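Local coordinates for putative oxidoreductase yhhX (Escherichia coli K-12, PDB 3F4L), which is a probable oxidoreductase of the Gfo/Idh/MocA family, perhaps acting as an NADP-dependent scyllo-inositol dehydrogenase, at residues L200-E211 and I222-K230; A270-E278 and V287-M295. All blocks are in the same frame, centred on the assembly; numbering follows the deposited sequence.

Contact 1: residues L200-E211 and I222-K230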
loop_
_atom_site.group_PDB
_atom_site.type_symbol
_atom_site.label_atom_id
_atom_site.label_comp_id
_atom_site.label_asym_id
_atom_site.label_seq_id
_atom_site.Cartn_x
_atom_site.Cartn_y
_atom_site.Cartn_z
ATOM N N LEU A 200 -7.880 -9.324 -12.758
ATOM C CA LEU A 200 -6.608 -9.847 -13.252
ATOM C C LEU A 200 -6.544 -11.287 -13.752
ATOM O O LEU A 200 -5.917 -11.562 -14.768
ATOM C CB LEU A 200 -5.545 -9.685 -12.162
ATOM C CG LEU A 200 -5.201 -8.269 -11.699
ATOM C CD1 LEU A 200 -4.259 -8.355 -10.499
ATOM C CD2 LEU A 200 -4.557 -7.489 -12.828
ATOM N N ARG A 201 -7.152 -12.211 -13.016
ATOM C CA ARG A 201 -7.105 -13.619 -13.384
ATOM C C ARG A 201 -7.841 -13.977 -14.669
ATOM O O ARG A 201 -7.318 -14.718 -15.505
ATOM C CB ARG A 201 -7.642 -14.467 -12.236
ATOM C CG ARG A 201 -6.793 -14.409 -10.982
ATOM C CD ARG A 201 -7.422 -15.235 -9.885
ATOM N NE ARG A 201 -8.767 -14.763 -9.581
ATOM C CZ ARG A 201 -9.608 -15.379 -8.755
ATOM N NH1 ARG A 201 -9.248 -16.499 -8.147
ATOM N NH2 ARG A 201 -10.811 -14.864 -8.533
ATOM N N ASN A 202 -9.057 -13.470 -14.818
ATOM C CA ASN A 202 -9.851 -13.748 -16.010
ATOM C C ASN A 202 -10.606 -12.491 -16.390
ATOM O O ASN A 202 -11.563 -12.112 -15.712
ATOM C CB ASN A 202 -10.849 -14.875 -15.747
ATOM C CG ASN A 202 -11.545 -15.333 -17.012
ATOM O OD1 ASN A 202 -11.781 -14.533 -17.918
ATOM N ND2 ASN A 202 -11.891 -16.620 -17.077
ATOM N N LYS A 203 -10.183 -11.850 -17.473
ATOM C CA LYS A 203 -10.811 -10.608 -17.916
ATOM C C LYS A 203 -12.310 -10.691 -18.185
ATOM O O LYS A 203 -12.970 -9.666 -18.349
ATOM C CB LYS A 203 -10.090 -10.063 -19.153
ATOM C CG LYS A 203 -8.812 -9.296 -18.837
ATOM C CD LYS A 203 -9.105 -8.109 -17.936
ATOM C CE LYS A 203 -7.864 -7.272 -17.662
ATOM N NZ LYS A 203 -6.793 -8.018 -16.942
ATOM N N ALA A 204 -12.860 -11.900 -18.218
ATOM C CA ALA A 204 -14.285 -12.040 -18.464
ATOM C C ALA A 204 -15.079 -11.893 -17.167
ATOM O O ALA A 204 -16.279 -11.628 -17.199
ATOM C CB ALA A 204 -14.577 -13.402 -19.105
ATOM N N ASN A 205 -14.398 -12.059 -16.032
ATOM C CA ASN A 205 -15.029 -11.995 -14.709
ATOM C C ASN A 205 -15.042 -10.629 -14.014
ATOM O O ASN A 205 -14.328 -9.705 -14.404
ATOM C CB ASN A 205 -14.339 -12.989 -13.762
ATOM C CG ASN A 205 -14.435 -14.420 -14.243
ATOM O OD1 ASN A 205 -14.999 -14.691 -15.298
ATOM N ND2 ASN A 205 -13.884 -15.342 -13.469
ATOM N N PRO A 206 -15.877 -10.490 -12.970
ATOM C CA PRO A 206 -15.956 -9.233 -12.219
ATOM C C PRO A 206 -14.601 -9.073 -11.503
ATOM O O PRO A 206 -13.795 -10.001 -11.488
ATOM C CB PRO A 206 -17.098 -9.494 -11.238
ATOM C CG PRO A 206 -17.992 -10.442 -12.012
ATOM C CD PRO A 206 -16.980 -11.395 -12.596
ATOM N N ASP A 207 -14.357 -7.909 -10.912
ATOM C CA ASP A 207 -13.096 -7.650 -10.219
ATOM C C ASP A 207 -12.717 -8.703 -9.174
ATOM O O ASP A 207 -13.574 -9.238 -8.471
ATOM C CB ASP A 207 -13.155 -6.288 -9.534
ATOM C CG ASP A 207 -14.125 -6.268 -8.363
ATOM O OD1 ASP A 207 -15.356 -6.230 -8.599
ATOM O OD2 ASP A 207 -13.652 -6.304 -7.203
ATOM N N ASP A 208 -11.421 -8.987 -9.077
ATOM C CA ASP A 208 -10.902 -9.949 -8.103
ATOM C C ASP A 208 -9.730 -9.320 -7.367
ATOM O O ASP A 208 -9.022 -9.982 -6.609
ATOM C CB ASP A 208 -10.422 -11.229 -8.800
ATOM C CG ASP A 208 -9.299 -10.972 -9.794
ATOM O OD1 ASP A 208 -8.768 -9.839 -9.847
ATOM O OD2 ASP A 208 -8.943 -11.918 -10.526
ATOM N N THR A 209 -9.544 -8.030 -7.598
ATOM C CA THR A 209 -8.446 -7.283 -7.009
ATOM C C THR A 209 -8.913 -5.864 -6.712
ATOM O O THR A 209 -9.539 -5.231 -7.562
ATOM C CB THR A 209 -7.281 -7.193 -8.006
ATOM O OG1 THR A 209 -6.995 -8.502 -8.512
ATOM C CG2 THR A 209 -6.038 -6.604 -7.343
ATOM N N PHE A 210 -8.624 -5.370 -5.515
ATOM C CA PHE A 210 -9.014 -4.015 -5.182
ATOM C C PHE A 210 -8.211 -3.422 -4.048
ATOM O O PHE A 210 -7.626 -4.135 -3.236
ATOM C CB PHE A 210 -10.509 -3.937 -4.830
ATOM C CG PHE A 210 -10.868 -4.533 -3.495
ATOM C CD1 PHE A 210 -11.379 -5.822 -3.403
ATOM C CD2 PHE A 210 -10.701 -3.801 -2.326
ATOM C CE1 PHE A 210 -11.717 -6.371 -2.171
ATOM C CE2 PHE A 210 -11.036 -4.344 -1.085
ATOM C CZ PHE A 210 -11.544 -5.626 -1.005
ATOM N N GLU A 211 -8.178 -2.097 -4.026
ATOM C CA GLU A 211 -7.520 -1.351 -2.971
ATOM C C GLU A 211 -8.330 -0.077 -2.808
ATOM O O GLU A 211 -8.464 0.709 -3.745
ATOM C CB GLU A 211 -6.077 -0.986 -3.323
ATOM C CG GLU A 211 -5.391 -0.231 -2.177
ATOM C CD GLU A 211 -3.953 0.154 -2.470
ATOM O OE1 GLU A 211 -3.237 -0.635 -3.130
ATOM O OE2 GLU A 211 -3.530 1.243 -2.017
ATOM N N ILE A 222 -6.018 1.990 4.414
ATOM C CA ILE A 222 -5.986 1.206 3.188
ATOM C C ILE A 222 -6.588 -0.189 3.367
ATOM O O ILE A 222 -6.252 -0.910 4.304
ATOM C CB ILE A 222 -4.532 1.076 2.701
ATOM C CG1 ILE A 222 -4.016 2.460 2.279
ATOM C CG2 ILE A 222 -4.442 0.083 1.557
ATOM C CD1 ILE A 222 -2.538 2.486 1.902
ATOM N N VAL A 223 -7.496 -0.554 2.471
ATOM C CA VAL A 223 -8.112 -1.874 2.510
ATOM C C VAL A 223 -7.877 -2.489 1.140
ATOM O O VAL A 223 -8.228 -1.896 0.121
ATOM C CB VAL A 223 -9.625 -1.797 2.747
ATOM C CG1 VAL A 223 -10.221 -3.157 2.590
ATOM C CG2 VAL A 223 -9.920 -1.237 4.138
ATOM N N LYS A 224 -7.286 -3.675 1.098
ATOM C CA LYS A 224 -7.033 -4.279 -0.192
ATOM C C LYS A 224 -6.999 -5.793 -0.182
ATOM O O LYS A 224 -6.705 -6.423 0.836
ATOM C CB LYS A 224 -5.728 -3.730 -0.774
ATOM C CG LYS A 224 -4.522 -3.911 0.127
ATOM C CD LYS A 224 -3.321 -3.110 -0.366
ATOM C CE LYS A 224 -2.789 -3.636 -1.690
ATOM N NZ LYS A 224 -1.631 -2.828 -2.172
ATOM N N THR A 225 -7.340 -6.365 -1.331
ATOM C CA THR A 225 -7.327 -7.810 -1.500
ATOM C C THR A 225 -6.933 -8.146 -2.924
ATOM O O THR A 225 -7.156 -7.373 -3.854
ATOM C CB THR A 225 -8.698 -8.488 -1.227
ATOM O OG1 THR A 225 -9.452 -8.560 -2.441
ATOM C CG2 THR A 225 -9.475 -7.750 -0.173
ATOM N N SER A 226 -6.345 -9.319 -3.083
ATOM C CA SER A 226 -5.926 -9.794 -4.387
ATOM C C SER A 226 -5.924 -11.301 -4.285
ATOM O O SER A 226 -5.729 -11.843 -3.198
ATOM C CB SER A 226 -4.513 -9.297 -4.707
ATOM O OG SER A 226 -4.012 -9.907 -5.882
ATOM N N HIS A 227 -6.176 -11.981 -5.401
ATOM C CA HIS A 227 -6.150 -13.440 -5.403
ATOM C C HIS A 227 -4.806 -13.893 -5.960
ATOM O O HIS A 227 -4.639 -15.058 -6.323
ATOM C CB HIS A 227 -7.281 -14.012 -6.272
ATOM C CG HIS A 227 -8.646 -13.846 -5.674
ATOM N ND1 HIS A 227 -9.250 -12.615 -5.524
ATOM C CD2 HIS A 227 -9.517 -14.756 -5.179
ATOM C CE1 HIS A 227 -10.436 -12.775 -4.964
ATOM N NE2 HIS A 227 -10.622 -14.065 -4.744
ATOM N N LEU A 228 -3.846 -12.970 -6.031
ATOM C CA LEU A 228 -2.526 -13.302 -6.565
ATOM C C LEU A 228 -1.395 -12.857 -5.641
ATOM O O LEU A 228 -0.554 -12.050 -6.019
ATOM C CB LEU A 228 -2.362 -12.668 -7.950
ATOM C CG LEU A 228 -3.328 -13.183 -9.022
ATOM C CD1 LEU A 228 -3.199 -12.335 -10.277
ATOM C CD2 LEU A 228 -3.022 -14.660 -9.319
ATOM N N VAL A 229 -1.388 -13.401 -4.429
ATOM C CA VAL A 229 -0.380 -13.065 -3.433
ATOM C C VAL A 229 0.212 -14.363 -2.888
ATOM O O VAL A 229 -0.349 -14.990 -1.995
ATOM C CB VAL A 229 -1.008 -12.228 -2.281
ATOM C CG1 VAL A 229 0.004 -11.987 -1.160
ATOM C CG2 VAL A 229 -1.508 -10.908 -2.833
ATOM N N LYS A 230 1.346 -14.763 -3.446
ATOM C CA LYS A 230 2.007 -15.993 -3.028
ATOM C C LYS A 230 2.626 -15.844 -1.646
ATOM O O LYS A 230 2.580 -16.763 -0.838
ATOM C CB LYS A 230 3.066 -16.389 -4.054
ATOM C CG LYS A 230 3.611 -17.795 -3.858
ATOM C CD LYS A 230 2.498 -18.847 -3.968
ATOM C CE LYS A 230 3.077 -20.259 -3.916
ATOM N NZ LYS A 230 2.056 -21.326 -4.090
HETATM O O HOH W 1 -6.255 -10.946 -7.993
#

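Contact 2: residues A270-E278 and V287-M295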
loop_
_atom_site.group_PDB
_atom_site.type_symbol
_atom_site.label_atom_id
_atom_site.label_comp_id
_atom_site.label_asym_id
_atom_site.label_seq_id
_atom_site.Cartn_x
_atom_site.Cartn_y
_atom_site.Cartn_z
ATOM N N ALA A 270 -7.581 -21.955 17.579
ATOM C CA ALA A 270 -6.243 -21.924 18.176
ATOM C C ALA A 270 -5.381 -21.032 17.291
ATOM O O ALA A 270 -5.344 -21.209 16.080
ATOM C CB ALA A 270 -5.646 -23.341 18.246
ATOM N N ASP A 271 -4.690 -20.076 17.898
ATOM C CA ASP A 271 -3.865 -19.141 17.141
ATOM C C ASP A 271 -2.500 -18.982 17.808
ATOM O O ASP A 271 -2.416 -18.737 19.009
ATOM C CB ASP A 271 -4.578 -17.784 17.086
ATOM C CG ASP A 271 -4.037 -16.870 16.006
ATOM O OD1 ASP A 271 -2.804 -16.850 15.795
ATOM O OD2 ASP A 271 -4.857 -16.157 15.380
ATOM N N ASP A 272 -1.432 -19.120 17.032
ATOM C CA ASP A 272 -0.090 -18.982 17.587
ATOM C C ASP A 272 0.637 -17.746 17.065
ATOM O O ASP A 272 1.857 -17.625 17.182
ATOM C CB ASP A 272 0.725 -20.247 17.311
ATOM C CG ASP A 272 0.361 -21.386 18.255
ATOM O OD1 ASP A 272 0.720 -21.302 19.453
ATOM O OD2 ASP A 272 -0.296 -22.354 17.806
ATOM N N SER A 273 -0.123 -16.828 16.485
ATOM C CA SER A 273 0.452 -15.593 15.972
ATOM C C SER A 273 0.424 -14.571 17.095
ATOM O O SER A 273 -0.194 -14.792 18.146
ATOM C CB SER A 273 -0.362 -15.068 14.787
ATOM O OG SER A 273 -1.682 -14.726 15.184
ATOM N N VAL A 274 1.091 -13.447 16.879
ATOM C CA VAL A 274 1.115 -12.403 17.889
ATOM C C VAL A 274 1.200 -11.064 17.205
ATOM O O VAL A 274 1.721 -10.964 16.100
ATOM C CB VAL A 274 2.334 -12.533 18.835
ATOM C CG1 VAL A 274 2.157 -13.714 19.765
ATOM C CG2 VAL A 274 3.614 -12.689 18.015
ATOM N N GLY A 275 0.662 -10.041 17.856
ATOM C CA GLY A 275 0.735 -8.703 17.307
ATOM C C GLY A 275 2.040 -8.120 17.813
ATOM O O GLY A 275 2.396 -8.307 18.982
ATOM N N VAL A 276 2.777 -7.435 16.949
ATOM C CA VAL A 276 4.040 -6.856 17.376
ATOM C C VAL A 276 3.899 -5.350 17.425
ATOM O O VAL A 276 3.329 -4.727 16.524
ATOM C CB VAL A 276 5.196 -7.254 16.435
ATOM C CG1 VAL A 276 6.489 -6.592 16.878
ATOM C CG2 VAL A 276 5.369 -8.770 16.452
ATOM N N LEU A 277 4.424 -4.779 18.496
ATOM C CA LEU A 277 4.358 -3.353 18.720
ATOM C C LEU A 277 5.761 -2.822 19.014
ATOM O O LEU A 277 6.576 -3.487 19.661
ATOM C CB LEU A 277 3.426 -3.100 19.910
ATOM C CG LEU A 277 2.802 -1.753 20.258
ATOM C CD1 LEU A 277 1.920 -1.253 19.127
ATOM C CD2 LEU A 277 1.968 -1.929 21.524
ATOM N N GLU A 278 6.050 -1.632 18.506
ATOM C CA GLU A 278 7.329 -0.984 18.752
ATOM C C GLU A 278 7.008 0.491 18.796
ATOM O O GLU A 278 6.587 1.071 17.794
ATOM C CB GLU A 278 8.345 -1.265 17.638
ATOM C CG GLU A 278 9.744 -0.786 18.009
ATOM C CD GLU A 278 10.822 -1.193 17.015
ATOM O OE1 GLU A 278 10.888 -2.385 16.648
ATOM O OE2 GLU A 278 11.616 -0.316 16.614
ATOM N N VAL A 287 10.298 0.882 23.072
ATOM C CA VAL A 287 9.771 -0.306 23.727
ATOM C C VAL A 287 9.192 -1.300 22.714
ATOM O O VAL A 287 8.505 -0.924 21.762
ATOM C CB VAL A 287 8.673 0.071 24.755
ATOM C CG1 VAL A 287 7.995 -1.168 25.291
ATOM C CG2 VAL A 287 9.284 0.856 25.888
ATOM N N ARG A 288 9.480 -2.574 22.938
ATOM C CA ARG A 288 9.001 -3.633 22.077
ATOM C C ARG A 288 7.997 -4.467 22.882
ATOM O O ARG A 288 8.257 -4.826 24.034
ATOM C CB ARG A 288 10.189 -4.485 21.640
ATOM C CG ARG A 288 10.034 -5.166 20.308
ATOM C CD ARG A 288 11.132 -4.723 19.346
ATOM N NE ARG A 288 11.116 -5.511 18.117
ATOM C CZ ARG A 288 10.071 -5.607 17.298
ATOM N NH1 ARG A 288 8.947 -4.960 17.573
ATOM N NH2 ARG A 288 10.147 -6.354 16.205
ATOM N N GLU A 289 6.855 -4.767 22.273
ATOM C CA GLU A 289 5.805 -5.551 22.914
ATOM C C GLU A 289 5.239 -6.588 21.953
ATOM O O GLU A 289 5.026 -6.299 20.777
ATOM C CB GLU A 289 4.639 -4.647 23.328
ATOM C CG GLU A 289 4.440 -4.438 24.802
ATOM C CD GLU A 289 3.026 -3.964 25.117
ATOM O OE1 GLU A 289 2.153 -4.821 25.379
ATOM O OE2 GLU A 289 2.781 -2.736 25.086
ATOM N N GLU A 290 5.002 -7.796 22.450
ATOM C CA GLU A 290 4.389 -8.832 21.632
ATOM C C GLU A 290 3.054 -9.066 22.301
ATOM O O GLU A 290 3.001 -9.450 23.467
ATOM C CB GLU A 290 5.219 -10.120 21.609
ATOM C CG GLU A 290 6.411 -10.068 20.656
ATOM C CD GLU A 290 6.870 -11.446 20.202
ATOM O OE1 GLU A 290 7.060 -12.325 21.070
ATOM O OE2 GLU A 290 7.048 -11.646 18.975
HETATM N N MSE A 291 1.982 -8.793 21.564
HETATM C CA MSE A 291 0.618 -8.933 22.070
HETATM C C MSE A 291 -0.007 -10.261 21.671
HETATM O O MSE A 291 0.046 -10.662 20.504
HETATM C CB MSE A 291 -0.273 -7.817 21.513
HETATM C CG MSE A 291 0.105 -6.410 21.911
HETATM SE SE MSE A 291 -0.686 -5.116 20.688
HETATM C CE MSE A 291 -2.529 -5.191 21.285
ATOM N N LYS A 292 -0.609 -10.940 22.639
ATOM C CA LYS A 292 -1.277 -12.199 22.347
ATOM C C LYS A 292 -2.606 -11.802 21.700
ATOM O O LYS A 292 -3.294 -10.910 22.190
ATOM C CB LYS A 292 -1.508 -12.986 23.640
ATOM C CG LYS A 292 -2.017 -14.399 23.421
ATOM C CD LYS A 292 -1.703 -15.297 24.618
ATOM C CE LYS A 292 -2.317 -14.758 25.904
ATOM N NZ LYS A 292 -3.802 -14.705 25.820
ATOM N N PRO A 293 -2.973 -12.447 20.585
ATOM C CA PRO A 293 -4.225 -12.132 19.893
ATOM C C PRO A 293 -5.424 -12.103 20.826
ATOM O O PRO A 293 -5.605 -13.009 21.634
ATOM C CB PRO A 293 -4.350 -13.256 18.874
ATOM C CG PRO A 293 -2.940 -13.612 18.587
ATOM C CD PRO A 293 -2.314 -13.605 19.954
ATOM N N GLU A 294 -6.230 -11.054 20.720
ATOM C CA GLU A 294 -7.436 -10.955 21.527
ATOM C C GLU A 294 -8.306 -12.082 20.993
ATOM O O GLU A 294 -8.224 -12.408 19.813
ATOM C CB GLU A 294 -8.115 -9.602 21.306
ATOM C CG GLU A 294 -7.316 -8.417 21.819
ATOM C CD GLU A 294 -7.156 -8.430 23.332
ATOM O OE1 GLU A 294 -8.182 -8.372 24.048
ATOM O OE2 GLU A 294 -6.003 -8.501 23.805
HETATM N N MSE A 295 -9.122 -12.693 21.846
HETATM C CA MSE A 295 -9.970 -13.797 21.401
HETATM C C MSE A 295 -11.149 -13.323 20.553
HETATM O O MSE A 295 -11.904 -12.432 20.953
HETATM C CB MSE A 295 -10.503 -14.574 22.602
HETATM C CG MSE A 295 -11.146 -15.910 22.239
HETATM SE SE MSE A 295 -12.320 -16.570 23.642
HETATM C CE MSE A 295 -13.917 -16.888 22.587
#

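Contact 1: residues L200-E211 and I222-K230
Phe210 and Thr225 form an antiparallel hydrogen-bonded pair, Thr225 N 2.9 Å from Phe210 O, in short strand segments whose N-to-C directions differ by 174°. Turned between its own N and carbonyl carbon (chi1 73°), the Phe210 side chain folds back over its partner, one ring face above Thr225 N. Packing is tight where CZ meets Thr225 CG2 at 3.1 Å, and Thr225 OG1 is buried without a polar partner. On the other face Glu211 and Lys224 run side by side; NZ comes to OE1 from above the carboxylate plane (2.9 Å), and each has a further salt bridge to the second subunit, with Lys220 and Glu148 respectively. Beside the Phe210-Thr225 pair, His227 ND1 gives an in-plane bond to a lone pair of Asp208 O (2.9 Å), which, with the Arg201 stack, helps fix the imidazole's rotation. The guanidinium of Arg201 lies on one face of this ring, centres 4.0 Å apart and planes at 27°; its NH1 binds Arg157 O. Asp208 in turn holds Arg201, OD2 taking both N and NE (3.0 Å for NE), while OD1 receives Leu200 N and Thr209 OG1 from opposite faces. A water bridges Thr209 OG1 and His227 N. The paired strands belong to a beta hairpin of the C-terminal alpha/beta domain; the Arg201-Asp208-His227 cluster lies at its open end, where Asp208 and Thr209 make a classic bulge opposite Arg198.

Contact 2: residues A270-E278 and V287-M295
Gly275 pairs with Met291, and Leu277 with Glu289, through four antiparallel backbone hydrogen bonds, the shortest joining Met291 N to Gly275 O at 2.7 Å. On the face of Leu277, its side chain and that of Glu289 lie alongside each other: CB meets Glu289 CB at 3.9 Å, and CD2 approaches the selenium of selenomethionine Met291 at 4.2 Å. The Met291 side chain, bent at chi3 (74°), ends against Thr133 and Lys136 of helix 129-140. The opposite face carries Glu278 and Arg288. Glu278 OE1 sits over one face of the guanidinium, 3.4 Å from NH1 and well out of its plane, so the attraction is between charges and no N-H is aimed at the oxygen. This is a beta hairpin whose second strand, 286-291, is the outermost of the large mixed sheet within the chain. Beyond the strands, the ring of Pro293 covers Ser273, CG reaching Ser273 O at 3.0 Å. Ser273 is set by an Asx turn, its N bound to Asp271 OD1 at 2.8 Å. Further out, Lys142 forms a salt bridge with Glu289 OE2, Phe245 on the neighbouring strand packs against both Leu277 and Met291, and Lys230 of the second subunit takes Glu278 OE2.

In the fold
After the N-terminal Rossmann domain, the chain enters the nine-stranded mixed sheet of the C-terminal domain. Contact 1 closes a ten-residue excursion, 212-221, the rest of the hairpin 209-216/219-225; contact 2 opens later and closes 279-286 in the hairpin 275-280/286-291. The two hairpins therefore follow in series, neither nested nor crossed. Strands 146-152, 236-240 and 243-247 separate them in the sheet; the centres of the two contacts lie about 29 Å apart, their nearest atoms about 16 Å. Contact 2 ends the sheet at strand 286-291, whereas contact 1 lies further in, with strand 192-198 beside it. The dimer relates them again, since Lys230 of contact 1 pairs with Glu278 of contact 2 in the second subunit.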